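Local coordinates for capsid polyprotein VP90 (Turkey astrovirus 2, PDB 3TS3) that forms the astrovirus capsid, probably as a T=3 icosahedral immature shell, with the domain described here making its projecting spike, at residues K119-T124 and L137-P142; P55-R60 and T67-D72; C35-P40 and V87-P92. One frame throughout, in Å; residues are numbered along the deposited sequence. Where two conformers were deposited one is given.

Contact 1. Residues K119-T124 and L137-P142; sequences KYYPGT and LAEGDP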
loop_
_atom_site.group_PDB
_atom_site.type_symbol
_atom_site.label_atom_id
_atom_site.label_comp_id
_atom_site.label_asym_id
_atom_site.label_seq_id
_atom_site.Cartn_x
_atom_site.Cartn_y
_atom_site.Cartn_z
ATOM N N LYS C 119 -1.494 -3.193 -25.462
ATOM C CA LYS C 119 -2.128 -4.446 -25.814
ATOM C C LYS C 119 -1.085 -5.530 -25.748
ATOM O O LYS C 119 -0.073 -5.460 -26.414
ATOM C CB LYS C 119 -2.704 -4.377 -27.229
ATOM C CG LYS C 119 -3.870 -3.420 -27.373
ATOM C CD LYS C 119 -4.353 -3.325 -28.805
ATOM C CE LYS C 119 -5.600 -2.471 -28.907
ATOM N NZ LYS C 119 -6.275 -2.635 -30.216
ATOM N N TYR C 120 -1.351 -6.548 -24.946
ATOM C CA TYR C 120 -0.378 -7.605 -24.755
ATOM C C TYR C 120 -0.052 -8.305 -26.074
ATOM O O TYR C 120 -0.929 -8.583 -26.873
ATOM C CB TYR C 120 -0.893 -8.609 -23.724
ATOM C CG TYR C 120 -0.053 -9.851 -23.622
ATOM C CD1 TYR C 120 1.243 -9.798 -23.140
ATOM C CD2 TYR C 120 -0.554 -11.075 -24.015
ATOM C CE1 TYR C 120 2.008 -10.923 -23.049
ATOM C CE2 TYR C 120 0.208 -12.210 -23.932
ATOM C CZ TYR C 120 1.491 -12.129 -23.445
ATOM O OH TYR C 120 2.260 -13.254 -23.356
ATOM N N TYR C 121 1.232 -8.551 -26.303
ATOM C CA TYR C 121 1.679 -9.234 -27.503
ATOM C C TYR C 121 2.606 -10.392 -27.131
ATOM O O TYR C 121 3.725 -10.179 -26.695
ATOM C CB TYR C 121 2.419 -8.231 -28.388
ATOM C CG TYR C 121 2.719 -8.707 -29.795
ATOM C CD1 TYR C 121 1.704 -8.922 -30.712
ATOM C CD2 TYR C 121 4.023 -8.904 -30.210
ATOM C CE1 TYR C 121 1.985 -9.343 -32.002
ATOM C CE2 TYR C 121 4.315 -9.320 -31.486
ATOM C CZ TYR C 121 3.299 -9.540 -32.378
ATOM O OH TYR C 121 3.606 -9.957 -33.652
ATOM N N PRO C 122 2.157 -11.620 -27.351
ATOM C CA PRO C 122 2.944 -12.800 -26.990
ATOM C C PRO C 122 4.284 -12.885 -27.714
ATOM O O PRO C 122 5.252 -13.337 -27.128
ATOM C CB PRO C 122 2.049 -13.962 -27.421
ATOM C CG PRO C 122 0.694 -13.410 -27.428
ATOM C CD PRO C 122 0.790 -11.970 -27.760
ATOM N N GLY C 123 4.327 -12.428 -28.958
ATOM C CA GLY C 123 5.484 -12.614 -29.811
ATOM C C GLY C 123 6.767 -11.998 -29.306
ATOM O O GLY C 123 7.835 -12.571 -29.461
ATOM N N THR C 124 6.651 -10.830 -28.697
ATOM C CA THR C 124 7.808 -10.132 -28.158
ATOM C C THR C 124 7.940 -10.299 -26.645
ATOM O O THR C 124 8.753 -9.643 -26.022
ATOM C CB THR C 124 7.787 -8.657 -28.535
ATOM O OG1 THR C 124 6.500 -8.120 -28.241
ATOM C CG2 THR C 124 8.057 -8.496 -30.025
ATOM N N LEU C 137 -2.844 -15.537 -20.849
ATOM C CA LEU C 137 -3.293 -14.286 -21.419
ATOM C C LEU C 137 -3.706 -14.458 -22.869
ATOM O O LEU C 137 -3.348 -15.436 -23.515
ATOM C CB LEU C 137 -2.195 -13.229 -21.313
ATOM C CG LEU C 137 -1.741 -12.816 -19.913
ATOM C CD1 LEU C 137 -0.421 -12.073 -19.976
ATOM C CD2 LEU C 137 -2.795 -11.992 -19.188
ATOM N N ALA C 138 -4.452 -13.486 -23.369
ATOM C CA ALA C 138 -4.872 -13.470 -24.756
ATOM C C ALA C 138 -4.234 -12.261 -25.398
ATOM O O ALA C 138 -4.069 -11.235 -24.770
ATOM C CB ALA C 138 -6.385 -13.381 -24.854
ATOM N N GLU C 139 -3.883 -12.381 -26.667
ATOM C CA GLU C 139 -3.274 -11.269 -27.352
ATOM C C GLU C 139 -4.276 -10.129 -27.309
ATOM O O GLU C 139 -5.462 -10.318 -27.548
ATOM C CB GLU C 139 -2.938 -11.656 -28.798
ATOM C CG GLU C 139 -2.200 -10.578 -29.560
ATOM C CD GLU C 139 -1.926 -10.942 -31.009
ATOM O OE1 GLU C 139 -2.476 -11.947 -31.494
ATOM O OE2 GLU C 139 -1.181 -10.197 -31.671
ATOM N N GLY C 140 -3.782 -8.938 -27.004
ATOM C CA GLY C 140 -4.615 -7.764 -26.887
ATOM C C GLY C 140 -5.126 -7.455 -25.489
ATOM O O GLY C 140 -5.717 -6.415 -25.292
ATOM N N ASP C 141 -4.880 -8.336 -24.525
ATOM C CA ASP C 141 -5.304 -8.063 -23.151
ATOM C C ASP C 141 -4.559 -6.839 -22.659
ATOM O O ASP C 141 -3.409 -6.652 -22.994
ATOM C CB ASP C 141 -4.983 -9.242 -22.230
ATOM C CG ASP C 141 -6.036 -10.335 -22.285
ATOM O OD1 ASP C 141 -7.090 -10.119 -22.896
ATOM O OD2 ASP C 141 -5.791 -11.401 -21.708
ATOM N N PRO C 142 -5.203 -6.016 -21.844
ATOM C CA PRO C 142 -4.520 -4.818 -21.364
ATOM C C PRO C 142 -3.278 -5.170 -20.556
ATOM O O PRO C 142 -3.311 -6.096 -19.769
ATOM C CB PRO C 142 -5.562 -4.176 -20.451
ATOM C CG PRO C 142 -6.876 -4.559 -21.062
ATOM C CD PRO C 142 -6.661 -5.948 -21.630
#
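Tyr120 and the turn Ala138–Asp141 are joined by two backbone hydrogen bonds. Tyr120 N donates to Asp141 O over 2.8 Å, and Gly140 N donates to Tyr120 O over 2.9 Å, the second almost straight at 170°. Lys119 and Pro142 form an antiparallel, non-hydrogen-bonded pair where strand 117-119 ends and strand 142-148 begins. The turn is type II, closed by Asp141 N bonding to Ala138 O. Gly140 occupies its third position with phi 93°, a backbone conformation in which a beta carbon would collide with the carbonyl oxygen of Glu139. Ala138 N also bonds to Asp141 OD2, which it meets from above the carboxylate plane, while Asp141 OD1 is taken by Thr160. Two loops flanking helix 129-135 are thus brought together at the edge of the antiparallel sheet of the capsid spike domain. The Tyr120 ring carries the side-chain packing. Leu137 CD1 sits over the centre of one face of the Tyr120 ring, 3.9 Å from the ring centroid and 7° off the normal, a CH-pi contact. Pro122 N lies over the opposite face toward the rim, and Ala138 O lies at the edge, 3.6 Å from Tyr120 CD2. Glu139 extends beside Tyr121, its OE2 3.3 Å from Tyr121 CE1 at the ring edge. Glu139 CG also packs 3.8 Å from Pro122 CD, and the charge partner of the Glu139 carboxylate is Arg60.

Contact 2. Residues P55-R60 and T67-D72; sequences PSIGYR and TLFLLD. Unlike the reference sequence in segment 67-72: Leu68 (reference Ser).
Tyr59 and Phe69 both place CG between their own backbone N and carbonyl carbon (chi1 62° in each); the two side chains cross at about a right angle, Tyr59 CE2 lying 3.8 Å from Phe69 CD2 at the edge of the Phe69 ring. Thr67 CG2 covers a face of the Tyr59 ring toward its rim, 3.7 Å from the centroid. Ile57 CB does the same for Phe69 at 3.8 Å from the centroid, the two side chains lying side by side. Both are CH-pi contacts. Two hydrogen-bonded antiparallel pairs, Ile57–Phe69 and Tyr59–Thr67, hold these residues on one face of the hairpin; a further hydrogen bond, Leu71 N to Pro55 O (3.0 Å), joins the segments just beyond the strands. One water bridges Pro55 O and Leu71 O. Another bonds Leu68 O and Tyr59 OH, 2.6 Å from the latter, in the plane of the ring. On the other face Ser56 OG bonds to Asn126 N and approaches Leu68 CD2 at 3.9 Å. This two-stranded beta hairpin lays Ile57, Tyr59 and Phe69 against strands 142-148 and 153-159, through Val143, Ser145, Ala155 and Phe157, while Pro55 and Leu71 reach Trp77 of strand 76-81.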
loop_
_atom_site.group_PDB
_atom_site.type_symbol
_atom_site.label_atom_id
_atom_site.label_comp_id
_atom_site.label_asym_id
_atom_site.label_seq_id
_atom_site.Cartn_x
_atom_site.Cartn_y
_atom_site.Cartn_z
ATOM N N PRO C 55 14.305 -11.604 -19.524
ATOM C CA PRO C 55 12.845 -11.551 -19.556
ATOM C C PRO C 55 12.312 -10.222 -20.100
ATOM O O PRO C 55 12.931 -9.184 -19.916
ATOM C CB PRO C 55 12.465 -11.712 -18.081
ATOM C CG PRO C 55 13.626 -11.143 -17.342
ATOM C CD PRO C 55 14.830 -11.565 -18.150
ATOM N N SER C 56 11.165 -10.279 -20.766
ATOM C CA SER C 56 10.505 -9.087 -21.273
ATOM C C SER C 56 9.002 -9.266 -21.284
ATOM O O SER C 56 8.508 -10.382 -21.256
ATOM C CB SER C 56 10.967 -8.767 -22.696
ATOM O OG SER C 56 10.348 -9.629 -23.631
ATOM N N ILE C 57 8.291 -8.148 -21.350
ATOM C CA ILE C 57 6.861 -8.163 -21.558
ATOM C C ILE C 57 6.621 -7.481 -22.907
ATOM O O ILE C 57 7.034 -6.357 -23.113
ATOM C CB ILE C 57 6.129 -7.378 -20.459
ATOM C CG1 ILE C 57 6.300 -8.060 -19.094
ATOM C CG2 ILE C 57 4.649 -7.241 -20.802
ATOM C CD1 ILE C 57 5.799 -9.486 -19.035
ATOM N N GLY C 58 5.958 -8.178 -23.818
ATOM C CA GLY C 58 5.697 -7.641 -25.136
ATOM C C GLY C 58 4.346 -6.977 -25.302
ATOM O O GLY C 58 3.362 -7.391 -24.708
ATOM N N TYR C 59 4.308 -5.947 -26.137
ATOM C CA TYR C 59 3.062 -5.265 -26.428
ATOM C C TYR C 59 3.014 -4.746 -27.861
ATOM O O TYR C 59 4.035 -4.677 -28.530
ATOM C CB TYR C 59 2.776 -4.157 -25.411
ATOM C CG TYR C 59 3.779 -3.024 -25.347
ATOM C CD1 TYR C 59 3.549 -1.841 -26.020
ATOM C CD2 TYR C 59 4.931 -3.127 -24.590
ATOM C CE1 TYR C 59 4.435 -0.796 -25.949
ATOM C CE2 TYR C 59 5.828 -2.086 -24.511
ATOM C CZ TYR C 59 5.577 -0.922 -25.195
ATOM O OH TYR C 59 6.467 0.125 -25.128
ATOM N N ARG C 60 1.818 -4.392 -28.319
ATOM C CA ARG C 60 1.624 -3.925 -29.691
ATOM C C ARG C 60 1.806 -2.419 -29.831
ATOM O O ARG C 60 1.365 -1.643 -28.991
ATOM C CB ARG C 60 0.245 -4.339 -30.209
ATOM C CG ARG C 60 -0.100 -3.781 -31.575
ATOM C CD ARG C 60 -1.525 -4.153 -31.985
ATOM N NE ARG C 60 -1.762 -5.585 -31.847
ATOM C CZ ARG C 60 -1.751 -6.450 -32.852
ATOM N NH1 ARG C 60 -1.524 -6.034 -34.088
ATOM N NH2 ARG C 60 -1.976 -7.737 -32.622
ATOM N N THR C 67 6.576 -4.554 -29.753
ATOM C CA THR C 67 7.740 -4.077 -29.029
ATOM C C THR C 67 7.706 -4.662 -27.616
ATOM O O THR C 67 6.933 -5.566 -27.354
ATOM C CB THR C 67 7.884 -2.551 -29.045
ATOM O OG1 THR C 67 9.111 -2.190 -28.400
ATOM C CG2 THR C 67 6.711 -1.881 -28.357
ATOM N N LEU C 68 8.571 -4.191 -26.731
ATOM C CA LEU C 68 8.636 -4.784 -25.401
ATOM C C LEU C 68 9.234 -3.848 -24.359
ATOM O O LEU C 68 9.841 -2.840 -24.694
ATOM C CB LEU C 68 9.474 -6.058 -25.452
ATOM C CG LEU C 68 10.937 -5.838 -25.853
ATOM C CD1 LEU C 68 11.760 -5.310 -24.687
ATOM C CD2 LEU C 68 11.562 -7.106 -26.382
ATOM N N PHE C 69 9.056 -4.211 -23.093
ATOM C CA PHE C 69 9.800 -3.610 -22.001
ATOM C C PHE C 69 10.528 -4.711 -21.226
ATOM O O PHE C 69 9.957 -5.747 -20.942
ATOM C CB PHE C 69 8.987 -2.625 -21.127
ATOM C CG PHE C 69 7.801 -3.215 -20.388
ATOM C CD1 PHE C 69 7.941 -3.708 -19.106
ATOM C CD2 PHE C 69 6.534 -3.164 -20.933
ATOM C CE1 PHE C 69 6.851 -4.198 -18.409
ATOM C CE2 PHE C 69 5.439 -3.648 -20.239
ATOM C CZ PHE C 69 5.599 -4.165 -18.976
ATOM N N LEU C 70 11.811 -4.500 -20.963
ATOM C CA LEU C 70 12.635 -5.481 -20.274
ATOM C C LEU C 70 12.372 -5.572 -18.777
ATOM O O LEU C 70 12.016 -4.596 -18.153
ATOM C CB LEU C 70 14.119 -5.196 -20.514
ATOM C CG LEU C 70 14.615 -5.212 -21.956
ATOM C CD1 LEU C 70 16.001 -4.612 -22.014
ATOM C CD2 LEU C 70 14.628 -6.628 -22.498
ATOM N N LEU C 71 12.591 -6.752 -18.214
ATOM C CA LEU C 71 12.460 -6.988 -16.780
ATOM C C LEU C 71 13.799 -7.470 -16.246
ATOM O O LEU C 71 14.665 -7.850 -17.009
ATOM C CB LEU C 71 11.403 -8.049 -16.480
ATOM C CG LEU C 71 9.958 -7.815 -16.900
ATOM C CD1 LEU C 71 9.124 -8.988 -16.417
ATOM C CD2 LEU C 71 9.409 -6.516 -16.361
ATOM N N ASP C 72 13.967 -7.436 -14.934
ATOM C CA ASP C 72 15.189 -7.931 -14.315
ATOM C C ASP C 72 15.270 -9.452 -14.402
ATOM O O ASP C 72 14.268 -10.132 -14.260
ATOM C CB ASP C 72 15.261 -7.508 -12.847
ATOM C CG ASP C 72 15.396 -6.012 -12.676
ATOM O OD1 ASP C 72 16.414 -5.447 -13.107
ATOM O OD2 ASP C 72 14.487 -5.398 -12.103
HETATM O O HOH W 1 15.634 -8.466 -19.519
HETATM O O HOH W 2 8.874 -0.210 -24.165
#

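Contact 3. Residues C35-P40 and V87-P92; sequences CLAAIP and VLFGQP
Ala37 CB meets the edge of the Phe89 ring, 3.6 Å from CE1 and near the ring plane. Phe89 CG is anti to its carbonyl carbon (chi1 -79°), and the residue lies on the face that carries Cys35, Ala37 and Val87. There Cys35 CB and Phe89 CB are 4.0 Å apart, and Val87 CG2 lies 3.9 Å from Ala37 CB. The other face holds Leu36 and Leu88, which cross obliquely with Leu36 CD1 4.1 Å from Leu88 CD2; that same CD2 also lies near the Leu36 CA. Between the two faces, four backbone hydrogen bonds fix the register. Cys35 and Phe89 exchange two, and Ala37 and Val87 exchange two more, of which Ala37 N to Val87 O is the straightest at 172°. Leu36 and Leu88 form the non-hydrogen-bonded pair between them. Here Leu88 CA approaches Cys35 O to 3.1 Å, a CA-H...O contact. The short strand axes come within 4.7 Å, with 141° between their directions, so the pairing is antiparallel but markedly twisted. Further out, Met102 touches both leucines and Leu105 touches Leu88, so helix 102-105 covers their face, while Val98 packs on Val87 and Phe89. Beyond the strand end, Ala38 N bonds to Tyr186 OH of the second subunit, and Ala37 packs on the same tyrosine of that subunit. All six touching residues are buried. The arrangement is that of two neighbouring strands inside an antiparallel beta-sheet, 34-37 lying between 87-90 and 187-189, at the interface between two copies of the spike domain.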
loop_
_atom_site.group_PDB
_atom_site.type_symbol
_atom_site.label_atom_id
_atom_site.label_comp_id
_atom_site.label_asym_id
_atom_site.label_seq_id
_atom_site.Cartn_x
_atom_site.Cartn_y
_atom_site.Cartn_z
ATOM N N CYS C 35 -1.080 4.451 -8.191
ATOM C CA CYS C 35 -0.465 3.461 -7.341
ATOM C C CYS C 35 -1.426 2.306 -7.089
ATOM O O CYS C 35 -2.561 2.528 -6.702
ATOM C CB CYS C 35 -0.098 4.122 -6.013
ATOM S SG CYS C 35 0.343 2.987 -4.679
ATOM N N LEU C 36 -0.945 1.084 -7.283
ATOM C CA LEU C 36 -1.735 -0.098 -6.984
ATOM C C LEU C 36 -1.445 -0.554 -5.563
ATOM O O LEU C 36 -0.319 -0.888 -5.230
ATOM C CB LEU C 36 -1.401 -1.242 -7.948
ATOM C CG LEU C 36 -2.022 -2.604 -7.618
ATOM C CD1 LEU C 36 -3.535 -2.589 -7.817
ATOM C CD2 LEU C 36 -1.376 -3.704 -8.453
ATOM N N ALA C 37 -2.484 -0.569 -4.736
ATOM C CA ALA C 37 -2.398 -1.070 -3.370
ATOM C C ALA C 37 -3.345 -2.259 -3.276
ATOM O O ALA C 37 -4.450 -2.207 -3.773
ATOM C CB ALA C 37 -2.782 0.014 -2.364
ATOM N N ALA C 38 -2.877 -3.352 -2.699
ATOM C CA ALA C 38 -3.699 -4.547 -2.620
ATOM C C ALA C 38 -3.204 -5.523 -1.560
ATOM O O ALA C 38 -2.046 -5.481 -1.165
ATOM C CB ALA C 38 -3.760 -5.225 -3.974
ATOM N N ILE C 39 -4.076 -6.461 -1.207
ATOM C CA ILE C 39 -3.648 -7.724 -0.616
ATOM C C ILE C 39 -3.878 -8.656 -1.825
ATOM O O ILE C 39 -5.008 -8.982 -2.143
ATOM C CB ILE C 39 -4.540 -8.219 0.527
ATOM C CG1 ILE C 39 -4.602 -7.196 1.660
ATOM C CG2 ILE C 39 -4.046 -9.567 1.017
ATOM C CD1 ILE C 39 -3.304 -6.699 2.040
ATOM N N PRO C 40 -2.813 -9.074 -2.481
ATOM C CA PRO C 40 -2.965 -9.982 -3.617
ATOM C C PRO C 40 -3.371 -11.369 -3.152
ATOM O O PRO C 40 -3.148 -11.726 -2.014
ATOM C CB PRO C 40 -1.560 -10.034 -4.234
ATOM C CG PRO C 40 -0.808 -8.892 -3.609
ATOM C CD PRO C 40 -1.402 -8.742 -2.244
ATOM N N VAL C 87 -6.935 -1.541 -5.175
ATOM C CA VAL C 87 -7.413 -0.177 -5.347
ATOM C C VAL C 87 -6.308 0.645 -5.989
ATOM O O VAL C 87 -5.148 0.272 -5.916
ATOM C CB VAL C 87 -7.807 0.485 -4.006
ATOM C CG1 VAL C 87 -8.948 -0.269 -3.342
ATOM C CG2 VAL C 87 -6.603 0.593 -3.081
ATOM N N LEU C 88 -6.672 1.754 -6.620
ATOM C CA LEU C 88 -5.664 2.671 -7.127
ATOM C C LEU C 88 -5.708 3.972 -6.351
ATOM O O LEU C 88 -6.764 4.567 -6.217
ATOM C CB LEU C 88 -5.874 2.997 -8.607
ATOM C CG LEU C 88 -5.775 1.908 -9.672
ATOM C CD1 LEU C 88 -5.766 2.548 -11.063
ATOM C CD2 LEU C 88 -4.528 1.047 -9.468
ATOM N N PHE C 89 -4.549 4.386 -5.852
ATOM C CA PHE C 89 -4.382 5.699 -5.248
ATOM C C PHE C 89 -3.918 6.624 -6.356
ATOM O O PHE C 89 -3.146 6.231 -7.208
ATOM C CB PHE C 89 -3.291 5.713 -4.172
ATOM C CG PHE C 89 -3.714 5.159 -2.836
ATOM C CD1 PHE C 89 -3.663 3.809 -2.594
ATOM C CD2 PHE C 89 -4.114 5.999 -1.817
ATOM C CE1 PHE C 89 -4.020 3.299 -1.377
ATOM C CE2 PHE C 89 -4.485 5.496 -0.594
ATOM C CZ PHE C 89 -4.428 4.147 -0.368
ATOM N N GLY C 90 -4.395 7.856 -6.321
ATOM C CA GLY C 90 -3.980 8.878 -7.259
ATOM C C GLY C 90 -2.639 9.503 -6.934
ATOM O O GLY C 90 -2.167 9.428 -5.816
ATOM N N GLN C 91 -2.081 10.194 -7.920
ATOM C CA GLN C 91 -0.793 10.849 -7.816
ATOM C C GLN C 91 -0.867 11.737 -6.578
ATOM O O GLN C 91 -1.869 12.374 -6.348
ATOM C CB GLN C 91 -0.634 11.720 -9.069
ATOM C CG GLN C 91 0.684 12.463 -9.202
ATOM C CD GLN C 91 0.682 13.425 -10.373
ATOM O OE1 GLN C 91 -0.363 13.891 -10.799
ATOM N NE2 GLN C 91 1.860 13.724 -10.884
ATOM N N PRO C 92 0.205 11.790 -5.793
ATOM C CA PRO C 92 0.130 12.431 -4.481
ATOM C C PRO C 92 -0.307 13.894 -4.522
ATOM O O PRO C 92 -1.060 14.295 -3.655
ATOM C CB PRO C 92 1.561 12.292 -3.949
ATOM C CG PRO C 92 2.025 11.002 -4.529
ATOM C CD PRO C 92 1.377 10.899 -5.892
#

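Overall arrangement
Contacts 1 and 2 are neighbours on one side of the chain's centre, their own centres 11 Å apart. They touch directly: Glu139 OE2 and Arg60 NH2 form a salt bridge of 2.8 Å, and Thr124 OG1 lies 2.7 Å from Thr67 O, a probable hydrogen bond. Contact 3 lies on the opposite side of the centre, about 24 Å from contact 1 and 23 Å from contact 2, centre to centre, and touches neither; the nearest atoms are about 12 and 13 Å away. Along the chain, contact 2 is nested within the loop that contact 3 closes, and contact 1 follows both. Of the three, contact 3 alone meets the second subunit.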